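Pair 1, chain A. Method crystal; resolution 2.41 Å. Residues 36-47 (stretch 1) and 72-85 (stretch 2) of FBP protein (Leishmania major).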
# COMPACT_ATOMS: atom_id res chain seq x y z
N GLN A 36 -17.48 6.66 -1.02
CA GLN A 36 -16.03 6.57 -0.83
C GLN A 36 -15.59 5.13 -0.69
O GLN A 36 -14.60 4.73 -1.31
CB GLN A 36 -15.60 7.32 0.41
CG GLN A 36 -15.61 8.82 0.27
CD GLN A 36 -15.21 9.47 1.58
OE1 GLN A 36 -14.03 9.53 1.90
NE2 GLN A 36 -16.20 9.96 2.33
N THR A 37 -16.32 4.35 0.10
CA THR A 37 -15.98 2.95 0.29
C THR A 37 -16.03 2.20 -1.02
O THR A 37 -15.13 1.38 -1.32
CB THR A 37 -16.90 2.27 1.33
OG1 THR A 37 -16.81 2.98 2.56
CG2 THR A 37 -16.46 0.84 1.58
N SER A 38 -17.08 2.47 -1.80
CA SER A 38 -17.28 1.82 -3.11
C SER A 38 -16.11 2.12 -4.04
O SER A 38 -15.59 1.22 -4.72
CB SER A 38 -18.58 2.28 -3.77
OG SER A 38 -19.69 2.01 -2.94
N VAL A 39 -15.72 3.38 -4.06
CA VAL A 39 -14.63 3.84 -4.92
C VAL A 39 -13.32 3.14 -4.56
O VAL A 39 -12.57 2.74 -5.46
CB VAL A 39 -14.52 5.37 -4.92
CG1 VAL A 39 -13.26 5.85 -5.64
CG2 VAL A 39 -15.73 5.98 -5.63
N LYS A 40 -13.06 2.99 -3.27
CA LYS A 40 -11.82 2.35 -2.82
C LYS A 40 -11.78 0.87 -3.14
O LYS A 40 -10.72 0.34 -3.47
CB LYS A 40 -11.62 2.58 -1.33
CG LYS A 40 -11.30 4.03 -1.04
CD LYS A 40 -10.97 4.32 0.41
CE LYS A 40 -12.16 4.12 1.32
NZ LYS A 40 -11.64 4.06 2.71
N VAL A 41 -12.93 0.21 -3.02
CA VAL A 41 -13.03 -1.20 -3.37
C VAL A 41 -12.78 -1.40 -4.86
O VAL A 41 -12.07 -2.33 -5.26
CB VAL A 41 -14.41 -1.78 -2.95
CG1 VAL A 41 -14.64 -3.16 -3.57
CG2 VAL A 41 -14.48 -1.88 -1.43
N ILE A 42 -13.35 -0.53 -5.68
CA ILE A 42 -13.15 -0.60 -7.14
C ILE A 42 -11.69 -0.33 -7.52
O ILE A 42 -11.15 -1.00 -8.38
CB ILE A 42 -14.10 0.36 -7.87
CG1 ILE A 42 -15.54 -0.12 -7.69
CG2 ILE A 42 -13.73 0.46 -9.35
CD1 ILE A 42 -16.58 0.96 -7.93
N GLU A 43 -11.09 0.66 -6.88
CA GLU A 43 -9.67 0.96 -7.08
C GLU A 43 -8.78 -0.26 -6.78
O GLU A 43 -7.87 -0.54 -7.56
CB GLU A 43 -9.25 2.13 -6.18
CG GLU A 43 -8.02 2.90 -6.64
CD GLU A 43 -6.69 2.23 -6.32
OE1 GLU A 43 -6.59 1.45 -5.34
OE2 GLU A 43 -5.72 2.54 -7.04
N LYS A 44 -9.02 -0.94 -5.66
CA LYS A 44 -8.25 -2.13 -5.29
C LYS A 44 -8.27 -3.15 -6.44
O LYS A 44 -7.22 -3.65 -6.87
CB LYS A 44 -8.80 -2.77 -3.99
CG LYS A 44 -8.33 -4.20 -3.68
CD LYS A 44 -9.37 -5.06 -2.94
CE LYS A 44 -9.43 -4.87 -1.45
NZ LYS A 44 -8.76 -5.95 -0.68
N ASN A 45 -9.47 -3.43 -6.94
CA ASN A 45 -9.64 -4.40 -8.04
C ASN A 45 -8.96 -3.97 -9.34
O ASN A 45 -8.31 -4.78 -10.00
CB ASN A 45 -11.12 -4.70 -8.26
CG ASN A 45 -11.70 -5.49 -7.11
OD1 ASN A 45 -11.40 -6.67 -6.96
ND2 ASN A 45 -12.50 -4.85 -6.27
N ILE A 46 -9.07 -2.69 -9.68
CA ILE A 46 -8.40 -2.16 -10.86
C ILE A 46 -6.87 -2.28 -10.73
O ILE A 46 -6.20 -2.70 -11.67
CB ILE A 46 -8.81 -0.72 -11.17
CG1 ILE A 46 -10.29 -0.68 -11.57
CG2 ILE A 46 -8.00 -0.14 -12.32
CD1 ILE A 46 -10.90 0.71 -11.57
N ARG A 47 -6.31 -1.89 -9.58
CA ARG A 47 -4.84 -1.95 -9.40
C ARG A 47 -4.25 -3.32 -9.67
O ARG A 47 -3.16 -3.40 -10.24
CB ARG A 47 -4.46 -1.45 -8.03
CG ARG A 47 -2.97 -1.37 -7.65
CD ARG A 47 -2.18 -0.18 -8.26
NE ARG A 47 -2.81 1.14 -8.19
CZ ARG A 47 -2.28 2.25 -8.72
NH1 ARG A 47 -1.10 2.23 -9.36
NH2 ARG A 47 -2.93 3.40 -8.62
N LYS A 72 -15.60 -8.52 -15.92
CA LYS A 72 -15.58 -8.94 -14.50
C LYS A 72 -15.56 -7.70 -13.58
O LYS A 72 -16.26 -7.65 -12.57
CB LYS A 72 -14.37 -9.83 -14.24
CG LYS A 72 -14.25 -10.40 -12.84
CD LYS A 72 -15.20 -11.57 -12.58
CE LYS A 72 -15.45 -11.67 -11.06
NZ LYS A 72 -15.75 -13.05 -10.57
N LEU A 73 -14.73 -6.72 -13.96
CA LEU A 73 -14.66 -5.43 -13.29
C LEU A 73 -16.00 -4.70 -13.23
O LEU A 73 -16.30 -4.06 -12.21
CB LEU A 73 -13.60 -4.54 -13.97
CG LEU A 73 -12.19 -4.50 -13.39
CD1 LEU A 73 -12.16 -3.49 -12.25
CD2 LEU A 73 -11.68 -5.84 -12.89
N ASP A 74 -16.77 -4.75 -14.32
CA ASP A 74 -18.13 -4.19 -14.37
C ASP A 74 -19.06 -4.78 -13.32
O ASP A 74 -19.78 -4.06 -12.63
CB ASP A 74 -18.78 -4.43 -15.74
CG ASP A 74 -18.26 -3.50 -16.81
OD1 ASP A 74 -18.18 -2.27 -16.56
OD2 ASP A 74 -17.96 -3.99 -17.93
N VAL A 75 -19.03 -6.10 -13.20
CA VAL A 75 -19.91 -6.81 -12.29
C VAL A 75 -19.55 -6.46 -10.85
O VAL A 75 -20.43 -6.10 -10.07
CB VAL A 75 -19.87 -8.33 -12.54
CG1 VAL A 75 -20.63 -9.10 -11.46
CG2 VAL A 75 -20.44 -8.66 -13.91
N ILE A 76 -18.26 -6.54 -10.53
CA ILE A 76 -17.74 -6.23 -9.19
C ILE A 76 -18.08 -4.80 -8.80
O ILE A 76 -18.56 -4.56 -7.70
CB ILE A 76 -16.20 -6.45 -9.11
CG1 ILE A 76 -15.87 -7.94 -9.16
CG2 ILE A 76 -15.61 -5.86 -7.84
CD1 ILE A 76 -14.49 -8.22 -9.70
N SER A 77 -17.80 -3.85 -9.70
CA SER A 77 -18.12 -2.44 -9.43
C SER A 77 -19.58 -2.21 -9.15
O SER A 77 -19.91 -1.43 -8.27
CB SER A 77 -17.68 -1.51 -10.55
OG SER A 77 -16.32 -1.74 -10.88
N ASN A 78 -20.46 -2.89 -9.88
CA ASN A 78 -21.89 -2.72 -9.68
C ASN A 78 -22.32 -3.26 -8.32
O ASN A 78 -23.01 -2.57 -7.57
CB ASN A 78 -22.68 -3.41 -10.79
CG ASN A 78 -24.14 -3.03 -10.78
OD1 ASN A 78 -24.48 -1.85 -10.70
ND2 ASN A 78 -25.01 -4.03 -10.82
N ILE A 79 -21.88 -4.47 -8.02
CA ILE A 79 -22.14 -5.13 -6.73
C ILE A 79 -21.71 -4.26 -5.53
O ILE A 79 -22.44 -4.17 -4.54
CB ILE A 79 -21.40 -6.49 -6.67
CG1 ILE A 79 -22.11 -7.50 -7.57
CG2 ILE A 79 -21.36 -7.05 -5.23
CD1 ILE A 79 -21.31 -8.76 -7.85
N ALA A 80 -20.54 -3.64 -5.64
CA ALA A 80 -19.97 -2.82 -4.58
C ALA A 80 -20.82 -1.59 -4.31
O ALA A 80 -21.28 -1.38 -3.18
CB ALA A 80 -18.56 -2.40 -4.94
N PHE A 81 -21.06 -0.80 -5.35
CA PHE A 81 -21.92 0.38 -5.22
C PHE A 81 -23.28 0.05 -4.60
O PHE A 81 -23.72 0.75 -3.70
CB PHE A 81 -22.13 1.08 -6.55
CG PHE A 81 -21.18 2.22 -6.79
CD1 PHE A 81 -21.40 3.44 -6.19
CD2 PHE A 81 -20.09 2.08 -7.65
CE1 PHE A 81 -20.53 4.50 -6.41
CE2 PHE A 81 -19.23 3.13 -7.88
CZ PHE A 81 -19.44 4.35 -7.26
N LYS A 82 -23.91 -1.02 -5.06
CA LYS A 82 -25.24 -1.37 -4.55
C LYS A 82 -25.22 -1.80 -3.11
O LYS A 82 -26.10 -1.42 -2.34
CB LYS A 82 -25.89 -2.48 -5.39
CG LYS A 82 -26.23 -2.04 -6.80
CD LYS A 82 -27.07 -3.06 -7.58
CE LYS A 82 -26.73 -4.52 -7.35
NZ LYS A 82 -27.51 -5.33 -8.33
N ALA A 83 -24.22 -2.60 -2.74
CA ALA A 83 -24.15 -3.15 -1.39
C ALA A 83 -23.94 -2.05 -0.36
O ALA A 83 -24.65 -1.99 0.65
CB ALA A 83 -23.06 -4.19 -1.29
N TYR A 84 -22.99 -1.17 -0.63
CA TYR A 84 -22.68 -0.11 0.30
C TYR A 84 -23.76 0.98 0.33
O TYR A 84 -24.06 1.50 1.40
CB TYR A 84 -21.27 0.46 0.02
CG TYR A 84 -20.17 -0.57 0.28
CD1 TYR A 84 -20.00 -1.11 1.56
CD2 TYR A 84 -19.32 -1.02 -0.73
CE1 TYR A 84 -19.03 -2.07 1.80
CE2 TYR A 84 -18.34 -1.97 -0.50
CZ TYR A 84 -18.19 -2.48 0.77
OH TYR A 84 -17.24 -3.43 1.03
N LEU A 85 -24.34 1.33 -0.82
CA LEU A 85 -25.40 2.36 -0.86
C LEU A 85 -26.67 1.89 -0.16
O LEU A 85 -27.25 2.64 0.61
CB LEU A 85 -25.72 2.81 -2.28
CG LEU A 85 -24.66 3.66 -2.98
CD1 LEU A 85 -24.94 3.75 -4.47
CD2 LEU A 85 -24.60 5.05 -2.38

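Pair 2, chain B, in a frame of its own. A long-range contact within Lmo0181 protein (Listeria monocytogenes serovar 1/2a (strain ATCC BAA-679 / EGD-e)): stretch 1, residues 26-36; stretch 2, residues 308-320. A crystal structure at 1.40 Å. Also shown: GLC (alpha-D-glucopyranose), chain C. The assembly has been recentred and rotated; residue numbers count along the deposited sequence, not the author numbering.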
# COMPACT_ATOMS: atom_id res chain seq x y z
N GLY B 26 3.11 6.64 17.00
CA GLY B 26 1.77 6.25 17.46
C GLY B 26 0.80 7.41 17.70
O GLY B 26 -0.30 7.20 18.23
N LYS B 27 1.20 8.62 17.30
CA LYS B 27 0.44 9.82 17.63
C LYS B 27 -1.04 9.74 17.22
O LYS B 27 -1.94 9.83 18.06
CB LYS B 27 1.15 11.05 17.05
CG LYS B 27 0.41 12.38 17.10
CD LYS B 27 1.29 13.50 16.56
CE LYS B 27 0.64 14.86 16.77
NZ LYS B 27 -0.70 14.93 16.12
N ALA B 28 -1.28 9.58 15.93
CA ALA B 28 -2.64 9.59 15.44
C ALA B 28 -3.47 8.45 16.03
O ALA B 28 -4.60 8.66 16.50
CB ALA B 28 -2.65 9.49 13.93
N LEU B 29 -2.91 7.25 16.06
CA LEU B 29 -3.71 6.12 16.53
C LEU B 29 -4.02 6.28 18.01
O LEU B 29 -5.14 5.99 18.44
CB LEU B 29 -3.00 4.79 16.28
CG LEU B 29 -3.77 3.54 16.74
CD1 LEU B 29 -5.17 3.37 16.18
CD2 LEU B 29 -2.88 2.35 16.41
N ASP B 30 -3.05 6.72 18.80
CA ASP B 30 -3.29 6.94 20.23
C ASP B 30 -4.43 7.96 20.46
O ASP B 30 -5.27 7.74 21.34
CB ASP B 30 -2.03 7.36 20.97
CG ASP B 30 -0.95 6.27 21.04
OD1 ASP B 30 -1.24 5.12 20.67
OD2 ASP B 30 0.20 6.54 21.47
N GLU B 31 -4.46 9.03 19.68
CA GLU B 31 -5.52 10.01 19.79
C GLU B 31 -6.86 9.42 19.39
O GLU B 31 -7.85 9.67 20.06
CB GLU B 31 -5.22 11.23 18.93
CG GLU B 31 -6.06 12.41 19.35
CD GLU B 31 -5.79 13.65 18.52
OE1 GLU B 31 -4.82 13.68 17.73
OE2 GLU B 31 -6.62 14.58 18.72
N MET B 32 -6.91 8.59 18.34
CA MET B 32 -8.15 7.91 18.00
C MET B 32 -8.65 7.00 19.12
O MET B 32 -9.83 7.01 19.43
CB MET B 32 -7.96 7.09 16.74
CG MET B 32 -7.74 7.96 15.52
SD MET B 32 -7.50 6.90 14.09
CE MET B 32 -7.09 8.10 12.83
N VAL B 33 -7.74 6.25 19.74
CA VAL B 33 -8.12 5.38 20.86
C VAL B 33 -8.67 6.21 22.03
O VAL B 33 -9.71 5.85 22.62
CB VAL B 33 -6.98 4.43 21.28
CG1 VAL B 33 -7.26 3.70 22.59
CG2 VAL B 33 -6.71 3.46 20.13
N LYS B 34 -8.00 7.31 22.37
CA LYS B 34 -8.48 8.18 23.43
C LYS B 34 -9.90 8.68 23.14
O LYS B 34 -10.73 8.75 24.03
CB LYS B 34 -7.53 9.36 23.60
CG LYS B 34 -7.96 10.47 24.57
CD LYS B 34 -7.05 11.70 24.60
CE LYS B 34 -7.06 12.50 23.29
NZ LYS B 34 -6.14 13.63 23.41
N GLU B 35 -10.13 9.12 21.91
CA GLU B 35 -11.45 9.63 21.53
C GLU B 35 -12.52 8.52 21.55
O GLU B 35 -13.63 8.71 22.05
CB GLU B 35 -11.37 10.32 20.17
CG GLU B 35 -10.55 11.60 20.23
CD GLU B 35 -11.18 12.70 21.04
OE1 GLU B 35 -12.42 12.79 21.04
OE2 GLU B 35 -10.46 13.54 21.65
N PHE B 36 -12.14 7.34 21.09
CA PHE B 36 -13.03 6.19 21.13
C PHE B 36 -13.43 5.86 22.57
O PHE B 36 -14.59 5.62 22.85
CB PHE B 36 -12.41 4.96 20.47
CG PHE B 36 -13.23 3.72 20.64
CD1 PHE B 36 -14.35 3.52 19.87
CD2 PHE B 36 -12.89 2.74 21.58
CE1 PHE B 36 -15.17 2.39 20.02
CE2 PHE B 36 -13.69 1.62 21.72
CZ PHE B 36 -14.81 1.44 20.94
N GLU B 308 -16.27 10.82 12.63
CA GLU B 308 -15.73 12.07 12.07
C GLU B 308 -14.52 12.59 12.83
O GLU B 308 -13.60 13.14 12.24
CB GLU B 308 -16.81 13.13 12.04
CG GLU B 308 -17.82 12.92 10.93
CD GLU B 308 -18.35 14.25 10.41
OE1 GLU B 308 -19.56 14.51 10.48
OE2 GLU B 308 -17.54 15.07 9.92
N GLU B 309 -14.51 12.39 14.15
CA GLU B 309 -13.35 12.80 14.92
C GLU B 309 -12.14 11.96 14.49
O GLU B 309 -11.03 12.49 14.37
CB GLU B 309 -13.65 12.78 16.43
CG GLU B 309 -12.47 12.91 17.41
CD GLU B 309 -11.76 14.25 17.40
OE1 GLU B 309 -12.19 15.22 16.72
OE2 GLU B 309 -10.73 14.33 18.13
N ALA B 310 -12.31 10.65 14.30
CA ALA B 310 -11.22 9.82 13.81
C ALA B 310 -10.74 10.30 12.44
O ALA B 310 -9.54 10.37 12.21
CB ALA B 310 -11.62 8.37 13.75
N ALA B 311 -11.66 10.68 11.57
CA ALA B 311 -11.31 11.12 10.21
C ALA B 311 -10.54 12.42 10.31
O ALA B 311 -9.57 12.57 9.60
CB ALA B 311 -12.54 11.27 9.32
N LYS B 312 -10.95 13.32 11.20
CA LYS B 312 -10.22 14.58 11.34
C LYS B 312 -8.81 14.38 11.88
O LYS B 312 -7.89 15.08 11.44
CB LYS B 312 -10.98 15.51 12.28
CG LYS B 312 -12.24 16.03 11.64
CD LYS B 312 -13.17 16.61 12.68
CE LYS B 312 -14.28 17.43 12.03
NZ LYS B 312 -15.30 17.82 13.04
N ILE B 313 -8.63 13.44 12.81
CA ILE B 313 -7.30 13.09 13.30
C ILE B 313 -6.43 12.55 12.18
O ILE B 313 -5.27 12.92 12.06
CB ILE B 313 -7.39 12.10 14.47
CG1 ILE B 313 -8.01 12.73 15.72
CG2 ILE B 313 -6.02 11.52 14.82
CD1 ILE B 313 -8.51 11.68 16.70
N ARG B 314 -7.02 11.65 11.39
CA ARG B 314 -6.31 11.03 10.30
C ARG B 314 -5.80 12.09 9.32
O ARG B 314 -4.67 12.04 8.89
CB ARG B 314 -7.25 10.04 9.63
CG ARG B 314 -6.53 9.28 8.55
CD ARG B 314 -7.31 8.10 8.05
NE ARG B 314 -7.46 7.02 9.01
CZ ARG B 314 -6.58 6.04 9.20
NH1 ARG B 314 -6.91 5.10 10.06
NH2 ARG B 314 -5.44 5.98 8.52
N ILE B 315 -6.71 12.97 8.91
CA ILE B 315 -6.39 14.07 8.01
C ILE B 315 -5.29 14.95 8.58
O ILE B 315 -4.31 15.28 7.90
CB ILE B 315 -7.67 14.85 7.64
CG1 ILE B 315 -8.64 14.06 6.76
CG2 ILE B 315 -7.32 16.21 7.03
CD1 ILE B 315 -8.23 13.86 5.31
N ASP B 316 -5.46 15.33 9.84
CA ASP B 316 -4.45 16.20 10.45
C ASP B 316 -3.05 15.61 10.47
O ASP B 316 -2.07 16.36 10.40
CB ASP B 316 -4.84 16.54 11.90
CG ASP B 316 -3.99 17.65 12.45
OD1 ASP B 316 -3.92 18.73 11.82
OD2 ASP B 316 -3.37 17.41 13.50
N ASN B 317 -2.97 14.29 10.56
CA ASN B 317 -1.69 13.59 10.61
C ASN B 317 -1.19 13.04 9.27
O ASN B 317 -0.18 12.34 9.26
CB ASN B 317 -1.80 12.49 11.68
CG ASN B 317 -1.81 13.09 13.07
OD1 ASN B 317 -0.77 13.54 13.58
ND2 ASN B 317 -2.99 13.22 13.65
N ASN B 318 -1.87 13.36 8.17
CA ASN B 318 -1.52 12.87 6.83
C ASN B 318 -1.49 11.36 6.76
O ASN B 318 -0.75 10.81 5.95
CB ASN B 318 -0.18 13.42 6.37
CG ASN B 318 -0.16 14.92 6.27
OD1 ASN B 318 -0.93 15.51 5.51
ND2 ASN B 318 0.75 15.56 7.00
N TRP B 319 -2.28 10.68 7.60
CA TRP B 319 -2.16 9.23 7.77
C TRP B 319 -3.03 8.52 6.75
O TRP B 319 -4.14 8.09 7.03
CB TRP B 319 -2.45 8.85 9.21
CG TRP B 319 -2.37 7.38 9.45
CD1 TRP B 319 -1.71 6.44 8.71
CD2 TRP B 319 -3.02 6.68 10.51
NE1 TRP B 319 -1.90 5.21 9.27
CE2 TRP B 319 -2.71 5.31 10.37
CE3 TRP B 319 -3.83 7.07 11.58
CZ2 TRP B 319 -3.22 4.35 11.25
CZ3 TRP B 319 -4.31 6.10 12.45
CH2 TRP B 319 -4.00 4.76 12.28
N GLU B 320 -2.52 8.43 5.53
CA GLU B 320 -3.28 7.92 4.38
C GLU B 320 -4.52 8.79 4.23
O GLU B 320 -4.45 9.99 4.51
CB GLU B 320 -3.57 6.43 4.48
CG GLU B 320 -2.27 5.63 4.61
CD GLU B 320 -2.44 4.14 4.47
OE1 GLU B 320 -3.60 3.63 4.35
OE2 GLU B 320 -1.37 3.49 4.50
C1 GLC C . 0.68 0.46 2.89
C2 GLC C . -0.83 0.39 2.98
C3 GLC C . -1.30 -1.05 2.82
C4 GLC C . -0.70 -1.68 1.57
C5 GLC C . 0.82 -1.57 1.61
C6 GLC C . 1.48 -2.06 0.33
O2 GLC C . -1.24 0.93 4.24
O3 GLC C . -2.72 -1.02 2.70
O4 GLC C . -1.03 -3.07 1.58
O5 GLC C . 1.18 -0.17 1.72
O6 GLC C . 2.87 -1.71 0.48

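Both pairs set two helices side by side in nearly antiparallel fashion. The N-to-C directions differ by 156° in pair 1 and 165° in pair 2, and the axes approach to 8.8 and 9.5 Å. Superposing N, CA and C of 14 central residues gives an RMSD of 0.5 Å, and the buried areas are similar, 585 and 573 Å². Within the helices the fit is tightest around Ala A80 = Ile B313, whose CA atoms fall 0.1 Å apart; it loosens to 1.3 Å at Tyr A84 = Asn B317, where pair 2 leaves helical phi/psi and pair 1 remains helical.

The Ala A80 = Ile B313 position shows how side-chain size is redistributed. Both CA-to-CB bonds point toward the partner helix. In pair 1 the alanine is small, and Val A41 CG1 reaches its CB at 4.2 Å. In pair 2 the isoleucine sits as a knob among Ala B28, Glu B31, Met B32 and Glu B35, with its CD1 3.7 Å from Glu B31 CG and its CG2 4.0 Å from Ala B28 CB.

Aromatic packing also comes from different places. Pair 1 has two rings on its second helix, each with a carbon of the first helix over one face: Ser A38 CB lies 3.8 Å from the Phe A81 ring centroid, and Thr A37 CG2 lies 3.8 Å from that of Tyr A84, both 8° off the normal. The matched residues in pair 2 are Arg B314 and Asn B317. Its ring is instead supplied by Trp B319, beyond the helix and without a counterpart in the superposition. Ala B28, which matches Ser A38, places CB 3.6 Å from Trp B319 CE3.

Ile A42 and Met B32 match, and both start sideways before their ends come nearer the other helix. Ile A42 CD1 meets Phe A81 CE2 at 3.4 Å; Met B32 CE meets Trp B319 CZ3 at 3.4 Å, so each fills space beside the local aromatic. Opposite them, Ser A77 and Ala B310 are both small. Ser A77 OG donates to Leu A73 O within its own helix at 2.7 Å, while its OG is 3.7 Å from Ile A42 CG1.

Polar chemistry separates the pairs further. Pair 1 has no hydrogen bond across the stretches; pair 2 has one, from Lys B27 NZ to Asn B317 OD1 at 2.9 Å. At Asn A45 = Glu B35, Asn A45 ND2 approaches Ile A76 CG2 at 3.6 Å, whereas Glu B35 OE2 lies 3.6 Å from Glu B309 OE2, two like charges brought close together.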